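Local coordinates for protein ylmH (Streptococcus pneumoniae, PDB 2FPH) that probably takes part in cell division and, through a domain of the RRM clan, probably binds RNA or another nucleic acid, at residues 85-90 with 130-135; 139-144 with 153-158. All coordinates share one frame; numbering follows the deposited sequence.

Interaction 1: residues 85-90 with 130-135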
ATOM      1  N   ILE A  85      -5.433   5.768   0.356  1.00 15.69           N
ATOM      2  CA  ILE A  85      -3.977   5.998   0.416  1.00 15.53           C
ATOM      3  C   ILE A  85      -3.707   7.468   0.596  1.00 17.57           C
ATOM      4  O   ILE A  85      -4.290   8.295  -0.123  1.00 18.22           O
ATOM      5  CB  ILE A  85      -3.258   5.465  -0.868  1.00 14.57           C
ATOM      6  CG1 ILE A  85      -3.422   3.932  -0.980  1.00 16.95           C
ATOM      7  CG2 ILE A  85      -1.746   5.725  -0.785  1.00 17.82           C
ATOM      8  CD1 ILE A  85      -3.066   3.396  -2.348  1.00 18.31           C
ATOM      9  N   SER A  86      -2.825   7.793   1.554  1.00 17.57           N
ATOM     10  CA  SER A  86      -2.417   9.177   1.846  1.00 18.72           C
ATOM     11  C   SER A  86      -0.937   9.305   1.443  1.00 17.98           C
ATOM     12  O   SER A  86      -0.161   8.352   1.624  1.00 18.25           O
ATOM     13  CB  SER A  86      -2.559   9.410   3.342  1.00 19.28           C
ATOM     14  OG  SER A  86      -2.340  10.745   3.756  1.00 23.21           O
ATOM     15  N   LEU A  87      -0.531  10.430   0.866  1.00 17.44           N
ATOM     16  CA  LEU A  87       0.887  10.668   0.678  1.00 17.86           C
ATOM     17  C   LEU A  87       1.319  11.552   1.833  1.00 19.31           C
ATOM     18  O   LEU A  87       0.733  12.622   2.029  1.00 19.37           O
ATOM     19  CB  LEU A  87       1.206  11.363  -0.641  1.00 18.97           C
ATOM     20  CG  LEU A  87       2.632  11.672  -1.093  1.00 19.45           C
ATOM     21  CD1 LEU A  87       3.519  10.508  -1.321  1.00 19.72           C
ATOM     22  CD2 LEU A  87       2.614  12.557  -2.360  1.00 21.10           C
ATOM     23  N   GLN A  88       2.378  11.162   2.539  1.00 19.04           N
ATOM     24  CA  GLN A  88       2.929  11.984   3.612  1.00 19.32           C
ATOM     25  C   GLN A  88       4.339  12.400   3.263  1.00 20.58           C
ATOM     26  O   GLN A  88       5.199  11.560   3.006  1.00 19.57           O
ATOM     27  CB  GLN A  88       2.942  11.209   4.957  1.00 18.40           C
ATOM     28  CG  GLN A  88       1.550  10.836   5.451  1.00 19.58           C
ATOM     29  CD  GLN A  88       0.737  12.038   5.867  1.00 19.94           C
ATOM     30  OE1 GLN A  88       1.157  12.824   6.737  1.00 24.74           O
ATOM     31  NE2 GLN A  88      -0.454  12.182   5.274  1.00 24.41           N
ATOM     32  N   GLU A  89       4.558  13.718   3.268  1.00 21.10           N
ATOM     33  CA  GLU A  89       5.909  14.258   3.233  1.00 21.98           C
ATOM     34  C   GLU A  89       6.548  14.135   4.595  1.00 21.54           C
ATOM     35  O   GLU A  89       5.936  14.468   5.617  1.00 20.45           O
ATOM     36  CB  GLU A  89       5.907  15.737   2.887  1.00 22.78           C
ATOM     37  CG  GLU A  89       7.309  16.240   2.622  1.00 27.05           C
ATOM     38  CD  GLU A  89       7.679  16.284   1.157  1.00 31.55           C
ATOM     39  OE1 GLU A  89       6.771  16.306   0.292  1.00 32.51           O
ATOM     40  OE2 GLU A  89       8.902  16.332   0.894  1.00 36.28           O
ATOM     41  N   ILE A  90       7.791  13.674   4.598  1.00 22.22           N
ATOM     42  CA  ILE A  90       8.568  13.522   5.836  1.00 22.30           C
ATOM     43  C   ILE A  90       9.382  14.795   5.890  1.00 23.61           C
ATOM     44  O   ILE A  90      10.453  14.857   5.286  1.00 22.32           O
ATOM     45  CB  ILE A  90       9.455  12.266   5.822  1.00 22.95           C
ATOM     46  CG1 ILE A  90       8.597  10.991   5.697  1.00 23.02           C
ATOM     47  CG2 ILE A  90      10.238  12.145   7.124  1.00 22.04           C
ATOM     48  CD1 ILE A  90       9.344   9.679   5.519  1.00 24.24           C
ATOM     49  N   GLN A 130       9.203  11.023   1.301  1.00 19.48           N
ATOM     50  CA  GLN A 130       7.769  10.806   1.416  1.00 19.68           C
ATOM     51  C   GLN A 130       7.464   9.360   1.716  1.00 17.87           C
ATOM     52  O   GLN A 130       8.253   8.485   1.444  1.00 19.96           O
ATOM     53  CB  GLN A 130       7.010  11.192   0.152  1.00 19.44           C
ATOM     54  CG  GLN A 130       7.131  12.698  -0.179  1.00 22.06           C
ATOM     55  CD  GLN A 130       6.634  13.006  -1.573  1.00 24.23           C
ATOM     56  OE1 GLN A 130       6.522  12.091  -2.411  1.00 24.16           O
ATOM     57  NE2 GLN A 130       6.322  14.276  -1.828  1.00 24.26           N
ATOM     58  N   ILE A 131       6.277   9.110   2.262  1.00 16.15           N
ATOM     59  CA  ILE A 131       5.745   7.750   2.384  1.00 16.57           C
ATOM     60  C   ILE A 131       4.255   7.703   2.041  1.00 17.11           C
ATOM     61  O   ILE A 131       3.534   8.653   2.373  1.00 16.84           O
ATOM     62  CB  ILE A 131       6.067   7.236   3.826  1.00 16.46           C
ATOM     63  CG1 ILE A 131       5.675   5.774   3.971  1.00 17.67           C
ATOM     64  CG2 ILE A 131       5.436   8.164   4.917  1.00 16.34           C
ATOM     65  CD1 ILE A 131       6.065   5.173   5.225  1.00 17.63           C
ATOM     66  N   MET A 132       3.846   6.637   1.319  1.00 17.52           N
ATOM     67  CA  MET A 132       2.470   6.336   0.963  1.00 16.88           C
ATOM     68  C   MET A 132       1.930   5.411   2.048  1.00 16.12           C
ATOM     69  O   MET A 132       2.536   4.368   2.326  1.00 14.22           O
ATOM     70  CB  MET A 132       2.451   5.600  -0.388  1.00 16.89           C
ATOM     71  CG  MET A 132       3.160   6.368  -1.462  1.00 22.53           C
ATOM     72  SD  MET A 132       2.880   5.775  -3.186  1.00 26.56           S
ATOM     73  CE  MET A 132       2.953   7.262  -3.999  1.00 33.72           C
ATOM     74  N   ILE A 133       0.874   5.834   2.726  1.00 15.89           N
ATOM     75  CA  ILE A 133       0.287   5.057   3.839  1.00 15.28           C
ATOM     76  C   ILE A 133      -1.165   4.757   3.693  1.00 14.94           C
ATOM     77  O   ILE A 133      -1.854   5.406   2.943  1.00 17.41           O
ATOM     78  CB  ILE A 133       0.488   5.801   5.179  1.00 15.77           C
ATOM     79  CG1 ILE A 133      -0.354   7.097   5.209  1.00 17.75           C
ATOM     80  CG2 ILE A 133       1.992   6.039   5.413  1.00 15.66           C
ATOM     81  CD1 ILE A 133      -0.541   7.610   6.590  1.00 18.67           C
ATOM     82  N   ASN A 134      -1.619   3.745   4.401  1.00 16.33           N
ATOM     83  CA  ASN A 134      -3.049   3.417   4.543  1.00 16.38           C
ATOM     84  C   ASN A 134      -3.638   4.521   5.425  1.00 18.33           C
ATOM     85  O   ASN A 134      -3.192   4.709   6.516  1.00 16.20           O
ATOM     86  CB  ASN A 134      -3.124   2.063   5.219  1.00 17.24           C
ATOM     87  CG  ASN A 134      -4.541   1.645   5.618  1.00 17.77           C
ATOM     88  OD1 ASN A 134      -5.432   2.460   5.790  1.00 17.15           O
ATOM     89  ND2 ASN A 134      -4.758   0.316   5.676  1.00 16.05           N
ATOM     90  N   GLN A 135      -4.596   5.308   4.903  1.00 19.92           N
ATOM     91  CA  GLN A 135      -5.019   6.548   5.576  1.00 22.87           C
ATOM     92  C   GLN A 135      -5.785   6.240   6.842  1.00 23.71           C
ATOM     93  O   GLN A 135      -6.018   7.123   7.639  1.00 24.84           O
ATOM     94  CB  GLN A 135      -5.982   7.349   4.704  1.00 24.10           C
ATOM     95  CG  GLN A 135      -5.532   7.802   3.311  1.00 28.38           C
ATOM     96  CD  GLN A 135      -6.536   8.793   2.684  1.00 35.12           C
ATOM     97  OE1 GLN A 135      -6.152   9.827   2.029  1.00 33.84           O
ATOM     98  NE2 GLN A 135      -7.836   8.495   2.893  1.00 36.60           N
TER
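Strand 85-90 and strand 130-134 lie side by side as the antiparallel middle pair of the four RRM-like strands, the place that β1 and β3 hold in such a fold, and Ser-86 with Ile-133 and Gln-88 with Ile-131 form its hydrogen-bonded pairs. Ser-86 N reaches Ile-133 O at 2.9 Å and the return bond runs from Ile-133 N to Ser-86 O; Gln-88 N meets Ile-131 O at 2.8 Å, again with a return bond, Ile-131 N to Gln-88 O.

Each face pairs a polar network with aliphatic packing. On one, the methyl CD1 of Ile-133 lies 4.0 Å from Gln-88 CG, CG1 being placed between the backbone N and the carbonyl carbon (chi1 68°). The Gln-88 chain bends at chi2, and NE2, with OG in the amide plane, donates to Ser-86 OG at 2.8 Å, while Gln-142 NE2 donates to Gln-88 OE1. Ser-86 OG also bonds to Glu-157 OE2.

On the other face Leu-87 CD1 lies 4.2 Å from Met-132 CG and 3.6 Å from Gln-130 OE1. The extended Gln-130 chain crosses Glu-89, and its NE2 gives a nearly straight bond of 3.0 Å to Glu-89 OE1. The acceptor lies in the amide plane, yet is met from above the carboxylate, the two planes standing 82° apart. Glu-162 O also accepts from Gln-130 NE2, and Ile-164 N donates to Gln-130 OE1.

The buried Gln-130 amide is thus gripped at both ends, partly by the C-terminal segment; an anionic acceptor at Glu-89 OE1 would probably polarise its N-H further.

Interaction 2: residues 139-144 with 153-158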
ATOM      1  N   LEU A 139      -3.030   8.777  11.990  1.00 24.38           N
ATOM      2  CA  LEU A 139      -2.576   9.199  13.303  1.00 25.50           C
ATOM      3  C   LEU A 139      -1.417   8.368  13.799  1.00 26.06           C
ATOM      4  O   LEU A 139      -0.475   8.902  14.307  1.00 27.13           O
ATOM      5  CB  LEU A 139      -3.705   9.153  14.322  1.00 26.23           C
ATOM      6  CG  LEU A 139      -4.720  10.283  14.268  1.00 30.37           C
ATOM      7  CD1 LEU A 139      -5.418  10.383  15.618  1.00 32.32           C
ATOM      8  CD2 LEU A 139      -4.091  11.577  13.923  1.00 35.29           C
ATOM      9  N   LEU A 140      -1.462   7.064  13.610  1.00 25.33           N
ATOM     10  CA  LEU A 140      -0.353   6.239  13.962  1.00 27.31           C
ATOM     11  C   LEU A 140       0.934   6.820  13.349  1.00 25.95           C
ATOM     12  O   LEU A 140       1.920   6.963  14.038  1.00 27.61           O
ATOM     13  CB  LEU A 140      -0.640   4.812  13.510  1.00 28.14           C
ATOM     14  CG  LEU A 140       0.357   3.689  13.781  1.00 31.25           C
ATOM     15  CD1 LEU A 140       1.657   3.937  13.101  1.00 32.45           C
ATOM     16  CD2 LEU A 140       0.545   3.459  15.271  1.00 33.82           C
ATOM     17  N   PHE A 141       0.932   7.188  12.071  1.00 24.05           N
ATOM     18  CA  PHE A 141       2.126   7.760  11.454  1.00 22.40           C
ATOM     19  C   PHE A 141       2.422   9.171  11.837  1.00 22.21           C
ATOM     20  O   PHE A 141       3.563   9.495  12.164  1.00 21.95           O
ATOM     21  CB  PHE A 141       2.035   7.660   9.911  1.00 22.06           C
ATOM     22  CG  PHE A 141       2.349   6.319   9.388  1.00 21.60           C
ATOM     23  CD1 PHE A 141       1.349   5.393   9.182  1.00 23.06           C
ATOM     24  CD2 PHE A 141       3.649   5.996   9.000  1.00 21.07           C
ATOM     25  CE1 PHE A 141       1.644   4.101   8.677  1.00 24.98           C
ATOM     26  CE2 PHE A 141       3.915   4.733   8.490  1.00 20.95           C
ATOM     27  CZ  PHE A 141       2.921   3.814   8.328  1.00 21.84           C
ATOM     28  N   GLN A 142       1.431  10.050  11.748  1.00 22.01           N
ATOM     29  CA  GLN A 142       1.673  11.460  12.044  1.00 24.16           C
ATOM     30  C   GLN A 142       2.100  11.636  13.516  1.00 24.53           C
ATOM     31  O   GLN A 142       2.996  12.419  13.818  1.00 23.74           O
ATOM     32  CB  GLN A 142       0.450  12.322  11.693  1.00 24.98           C
ATOM     33  CG  GLN A 142       0.282  12.490  10.194  1.00 28.02           C
ATOM     34  CD  GLN A 142      -0.614  13.632   9.785  1.00 31.76           C
ATOM     35  OE1 GLN A 142      -1.453  14.094  10.578  1.00 33.19           O
ATOM     36  NE2 GLN A 142      -0.459  14.082   8.528  1.00 33.59           N
ATOM     37  N   ASP A 143       1.441  10.945  14.451  1.00 25.57           N
ATOM     38  CA  ASP A 143       1.808  11.148  15.858  1.00 27.72           C
ATOM     39  C   ASP A 143       2.973  10.262  16.312  1.00 27.38           C
ATOM     40  O   ASP A 143       3.645  10.586  17.281  1.00 28.66           O
ATOM     41  CB  ASP A 143       0.579  10.963  16.785  1.00 28.35           C
ATOM     42  CG  ASP A 143      -0.474  12.025  16.569  1.00 31.67           C
ATOM     43  OD1 ASP A 143      -0.119  13.152  16.153  1.00 39.03           O
ATOM     44  OD2 ASP A 143      -1.709  11.817  16.754  1.00 37.29           O
ATOM     45  N   GLY A 144       3.252   9.174  15.609  1.00 27.23           N
ATOM     46  CA  GLY A 144       4.271   8.239  16.043  1.00 27.05           C
ATOM     47  C   GLY A 144       5.626   8.489  15.395  1.00 25.80           C
ATOM     48  O   GLY A 144       6.654   8.270  16.009  1.00 27.42           O
ATOM     49  N   VAL A 153      11.481  14.666  12.735  1.00 19.99           N
ATOM     50  CA  VAL A 153      10.713  14.765  11.498  1.00 20.28           C
ATOM     51  C   VAL A 153       9.245  15.093  11.820  1.00 20.02           C
ATOM     52  O   VAL A 153       8.782  14.836  12.931  1.00 20.00           O
ATOM     53  CB  VAL A 153      10.817  13.468  10.640  1.00 20.70           C
ATOM     54  CG1 VAL A 153      12.270  13.137  10.389  1.00 22.24           C
ATOM     55  CG2 VAL A 153      10.158  12.284  11.286  1.00 20.54           C
ATOM     56  N   SER A 154       8.555  15.655  10.829  1.00 20.18           N
ATOM     57  CA  SER A 154       7.113  15.896  10.888  1.00 22.22           C
ATOM     58  C   SER A 154       6.423  15.454   9.620  1.00 22.14           C
ATOM     59  O   SER A 154       6.764  15.908   8.564  1.00 23.77           O
ATOM     60  CB  SER A 154       6.855  17.406  11.088  1.00 23.44           C
ATOM     61  OG  SER A 154       5.461  17.710  11.122  1.00 28.57           O
ATOM     62  N   LEU A 155       5.422  14.583   9.715  1.00 22.01           N
ATOM     63  CA  LEU A 155       4.689  14.132   8.534  1.00 23.35           C
ATOM     64  C   LEU A 155       3.539  15.077   8.192  1.00 24.61           C
ATOM     65  O   LEU A 155       2.732  15.377   9.069  1.00 24.03           O
ATOM     66  CB  LEU A 155       4.092  12.757   8.775  1.00 23.65           C
ATOM     67  CG  LEU A 155       4.948  11.513   8.646  1.00 26.68           C
ATOM     68  CD1 LEU A 155       4.095  10.299   8.809  1.00 26.62           C
ATOM     69  CD2 LEU A 155       5.628  11.395   7.342  1.00 31.66           C
ATOM     70  N   GLU A 156       3.466  15.506   6.930  1.00 25.00           N
ATOM     71  CA  GLU A 156       2.361  16.315   6.407  1.00 26.87           C
ATOM     72  C   GLU A 156       1.779  15.729   5.131  1.00 27.38           C
ATOM     73  O   GLU A 156       2.530  15.267   4.291  1.00 26.56           O
ATOM     74  CB  GLU A 156       2.898  17.689   6.059  1.00 27.82           C
ATOM     75  CG  GLU A 156       3.345  18.505   7.274  1.00 29.19           C
ATOM     76  CD  GLU A 156       3.995  19.803   6.876  1.00 32.18           C
ATOM     77  OE1 GLU A 156       3.850  20.237   5.710  1.00 35.61           O
ATOM     78  OE2 GLU A 156       4.676  20.386   7.724  1.00 36.71           O
ATOM     79  N   GLU A 157       0.453  15.817   4.987  1.00 29.01           N
ATOM     80  CA  GLU A 157      -0.287  15.481   3.744  1.00 30.87           C
ATOM     81  C   GLU A 157       0.226  16.274   2.527  1.00 30.83           C
ATOM     82  O   GLU A 157       0.378  17.512   2.601  1.00 30.74           O
ATOM     83  CB  GLU A 157      -1.770  15.847   3.927  1.00 31.37           C
ATOM     84  CG  GLU A 157      -2.814  14.734   4.073  1.00 37.26           C
ATOM     85  CD  GLU A 157      -3.169  14.010   2.779  1.00 40.01           C
ATOM     86  OE1 GLU A 157      -2.665  14.392   1.691  1.00 44.53           O
ATOM     87  OE2 GLU A 157      -3.944  13.022   2.865  1.00 42.08           O
ATOM     88  N   ARG A 158       0.505  15.590   1.430  1.00 30.50           N
ATOM     89  CA  ARG A 158       0.786  16.188   0.119  1.00 32.04           C
ATOM     90  C   ARG A 158      -0.096  15.549  -0.974  1.00 32.15           C
ATOM     91  O   ARG A 158      -0.310  14.340  -0.942  1.00 30.68           O
ATOM     92  CB  ARG A 158       2.216  15.899  -0.313  1.00 32.43           C
ATOM     93  CG  ARG A 158       3.291  16.480   0.546  1.00 34.34           C
ATOM     94  CD  ARG A 158       3.462  17.949   0.337  1.00 38.86           C
ATOM     95  NE  ARG A 158       3.391  18.636   1.610  1.00 43.39           N
ATOM     96  CZ  ARG A 158       4.411  19.189   2.235  1.00 43.04           C
ATOM     97  NH1 ARG A 158       5.637  19.201   1.722  1.00 44.94           N
ATOM     98  NH2 ARG A 158       4.185  19.758   3.395  1.00 45.36           N
TER
HETATM   99  O   HOH W   1       5.141  13.274  12.328  1.00 20.37           O
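Leu-155 enters the groove between strand 154-157 and helix 139-144 to pack against Phe-141 and Gln-142, an instance of how one branched side chain can seat a helix on a sheet. Its CB points at the helix and comes 4.1 Å from Gln-142 CG. With CG anti to the carbonyl carbon (chi1 -80°), the branch point stands beside the backbone N. Of the two methyls at the tip, CD1 goes to the helix, 3.5 Å from Phe-141 CB and equally near the Phe-141 carbonyl oxygen; the methyl packs on CB and lies against the backbone carbonyl, meeting the ring only obliquely. CD2 turns instead to Ile-90 of the neighbouring strand.

Gln-142 lies obliquely across Leu-155, its chain extended beyond CG. NE2 passes 3.5 Å from Leu-155 O, but the angle there is poor, and NE2 instead donates to Gln-88 OE1. Backbone polarity is bridged by water: one molecule donates to Gln-142 O at 2.7 Å and accepts from Leu-155 N at 2.9 Å, so the last stretch of the helix is linked to the strand without a direct backbone bond.

The helix lies over the sheet, with Phe-141 reaching Ile-131 and Ile-133 on strand 130-134, Leu-155 packed against the helix with one methyl and Ile-90 of strand 85-91 with the other, Ile-131 also touching Leu-155, and Ile-114 of a loop covering Phe-141 as well.

From the N terminus the chain first passes the helices and small sheet of residues 11-72 and then enters the RRM-like half at strand 85-91. Interaction 1 closes a 39-residue excursion through helix 97-105 and strand 119-123, bringing 130-135 back beside 85-90. The chain runs directly on into helix 138-144, and interaction 2 closes a short connection through strand 147-148 and into strand 151-157. The two are in series, neither nested nor crossed. They are joined through space because strands 85-91 and 151-157 are sheet neighbours: Glu-89 N lies 2.7 Å from Glu-156 O. Together they tie three sheet strands to one covering helix.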